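Local coordinates for protein methyltransferase (Bacteroides thetaiotaomicron, PDB 3FQ6) that probably transfers methyl groups from S-adenosylmethionine to an acceptor substrate, as a member of the tetrapyrrole methylase family, at residues 74-79 with 101-106. Numbering follows the deposited sequence.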
loop_
_atom_site.group_PDB
_atom_site.type_symbol
_atom_site.label_atom_id
_atom_site.label_comp_id
_atom_site.label_asym_id
_atom_site.label_seq_id
_atom_site.Cartn_x
_atom_site.Cartn_y
_atom_site.Cartn_z
ATOM N N VAL A 74 1.013 -3.946 -4.426
ATOM C CA VAL A 74 0.308 -4.743 -3.382
ATOM C C VAL A 74 0.870 -6.133 -3.464
ATOM O O VAL A 74 0.912 -6.739 -4.557
ATOM C CB VAL A 74 -1.258 -4.793 -3.615
ATOM C CG1 VAL A 74 -1.938 -5.684 -2.613
ATOM C CG2 VAL A 74 -1.895 -3.374 -3.614
ATOM N N SER A 75 1.340 -6.633 -2.330
ATOM C CA SER A 75 1.816 -7.987 -2.244
ATOM C C SER A 75 0.884 -8.734 -1.341
ATOM O O SER A 75 0.544 -8.257 -0.250
ATOM C CB SER A 75 3.212 -7.995 -1.653
ATOM O OG SER A 75 4.062 -7.314 -2.547
ATOM N N ARG A 76 0.437 -9.888 -1.816
ATOM C CA ARG A 76 -0.506 -10.728 -1.086
ATOM C C ARG A 76 0.086 -12.116 -0.966
ATOM O O ARG A 76 0.291 -12.763 -1.994
ATOM C CB ARG A 76 -1.826 -10.881 -1.855
ATOM C CG ARG A 76 -2.736 -9.697 -1.916
ATOM C CD ARG A 76 -3.970 -10.044 -2.785
ATOM N NE ARG A 76 -4.605 -11.314 -2.426
ATOM C CZ ARG A 76 -5.214 -12.153 -3.276
ATOM N NH1 ARG A 76 -5.765 -13.277 -2.818
ATOM N NH2 ARG A 76 -5.265 -11.898 -4.575
ATOM N N GLU A 77 0.368 -12.542 0.280
ATOM C CA GLU A 77 0.599 -13.961 0.649
ATOM C C GLU A 77 -0.753 -14.599 0.580
ATOM O O GLU A 77 -1.569 -14.341 1.453
ATOM C CB GLU A 77 1.010 -14.110 2.108
ATOM C CG GLU A 77 2.182 -13.319 2.562
ATOM C CD GLU A 77 3.400 -14.165 2.685
ATOM O OE1 GLU A 77 4.473 -13.691 2.245
ATOM O OE2 GLU A 77 3.285 -15.309 3.203
ATOM N N ILE A 78 -1.016 -15.421 -0.427
ATOM C CA ILE A 78 -2.328 -16.047 -0.544
ATOM C C ILE A 78 -2.350 -17.340 0.238
ATOM O O ILE A 78 -3.403 -17.841 0.604
ATOM C CB ILE A 78 -2.727 -16.266 -2.006
ATOM C CG1 ILE A 78 -2.849 -14.903 -2.701
ATOM C CG2 ILE A 78 -4.044 -17.045 -2.083
ATOM C CD1 ILE A 78 -2.973 -14.949 -4.202
ATOM N N SER A 79 -1.165 -17.866 0.492
ATOM C CA SER A 79 -0.989 -19.060 1.290
ATOM C C SER A 79 0.505 -19.145 1.478
ATOM O O SER A 79 1.245 -18.289 1.012
ATOM C CB SER A 79 -1.495 -20.295 0.542
ATOM O OG SER A 79 -0.454 -20.904 -0.196
ATOM N N GLU A 101 -11.905 -10.526 -4.819
ATOM C CA GLU A 101 -11.808 -10.455 -3.342
ATOM C C GLU A 101 -10.415 -10.675 -2.730
ATOM O O GLU A 101 -9.818 -11.750 -2.892
ATOM C CB GLU A 101 -12.806 -11.406 -2.675
ATOM C CG GLU A 101 -14.209 -10.855 -2.654
ATOM C CD GLU A 101 -14.226 -9.331 -2.559
ATOM O OE1 GLU A 101 -15.213 -8.775 -1.999
ATOM O OE2 GLU A 101 -13.256 -8.693 -3.055
ATOM N N PRO A 102 -9.897 -9.656 -2.005
ATOM C CA PRO A 102 -8.578 -9.890 -1.437
ATOM C C PRO A 102 -8.734 -10.903 -0.324
ATOM O O PRO A 102 -9.623 -10.783 0.528
ATOM C CB PRO A 102 -8.141 -8.505 -0.905
ATOM C CG PRO A 102 -9.163 -7.504 -1.448
ATOM C CD PRO A 102 -10.430 -8.335 -1.613
ATOM N N ARG A 103 -7.925 -11.943 -0.413
ATOM C CA ARG A 103 -7.754 -12.907 0.651
ATOM C C ARG A 103 -6.248 -12.782 0.917
ATOM O O ARG A 103 -5.523 -12.256 0.071
ATOM C CB ARG A 103 -8.125 -14.299 0.132
ATOM C CG ARG A 103 -9.232 -15.069 0.908
ATOM C CD ARG A 103 -9.787 -16.297 0.117
ATOM N NE ARG A 103 -8.820 -17.404 -0.026
ATOM C CZ ARG A 103 -7.771 -17.439 -0.871
ATOM N NH1 ARG A 103 -7.491 -16.426 -1.690
ATOM N NH2 ARG A 103 -6.980 -18.503 -0.895
ATOM N N GLY A 104 -5.786 -13.214 2.088
ATOM C CA GLY A 104 -4.356 -13.293 2.389
ATOM C C GLY A 104 -3.758 -12.114 3.133
ATOM O O GLY A 104 -4.490 -11.228 3.574
ATOM N N GLU A 105 -2.428 -12.097 3.267
ATOM C CA GLU A 105 -1.714 -11.055 4.017
ATOM C C GLU A 105 -1.133 -10.042 3.047
ATOM O O GLU A 105 -0.482 -10.424 2.077
ATOM C CB GLU A 105 -0.604 -11.649 4.881
ATOM C CG GLU A 105 -1.077 -12.710 5.860
ATOM C CD GLU A 105 -0.064 -13.004 6.961
ATOM O OE1 GLU A 105 -0.251 -14.005 7.709
ATOM O OE2 GLU A 105 0.918 -12.232 7.090
ATOM N N ILE A 106 -1.364 -8.760 3.321
ATOM C CA ILE A 106 -1.110 -7.703 2.369
ATOM C C ILE A 106 0.020 -6.774 2.809
ATOM O O ILE A 106 0.098 -6.365 3.975
ATOM C CB ILE A 106 -2.344 -6.828 2.183
ATOM C CG1 ILE A 106 -3.631 -7.671 2.219
ATOM C CG2 ILE A 106 -2.184 -5.948 0.928
ATOM C CD1 ILE A 106 -4.262 -7.970 0.906
#
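Arg-76 and Arg-103 meet where an antiparallel strand pair frays into loop, and the side chain of Arg-76 carries the pairing on after the backbone ladder stops. CB of Arg-76 lies 4.2 Å from Glu-105 O. With chi1 at -72°, CG of Arg-76 stands beside the backbone N and packs 3.6 Å from Ile-106 CD1, the two side chains running side by side in the same direction. CD passes Arg-103 O, and a bend at chi3 (49°) sets NE of Arg-76 to donate to that carbonyl oxygen of Arg-103 at 2.8 Å, nearly along the C=O axis and close to the guanidinium plane. NH1 adds a weak second bond to Arg-103 O, while NH2 forms a salt bridge with Glu-84 of the neighbouring strand. Pro-102 CA lies over one face of the guanidinium and Ile-78 CG1 over the opposite one. The Arg-103 guanidinium comes close as well, its NH1 3.8 Å from NH1 of Arg-76, a like-charge approach that Glu-84 probably eases. Ile-78 CG2 touches both terminal nitrogens of Arg-103. An alanine in place of Arg-76 would probably leave Arg-103 O without these donors and Glu-84 without its cationic mate, freeing the loop to shift. Backbone bonds join Glu-77 N to Glu-105 O (2.9 Å) and Glu-105 N to Glu-77 O. At Gly-104 a side chain would collide with Glu-77 O. Arg-76 with Ile-106 is a non-hydrogen-bonded pair, Glu-77 with Glu-105 a hydrogen-bonded one: the end of an antiparallel ladder between strands 71-77 and 105-110, inside the mixed sheet of an alpha/beta domain.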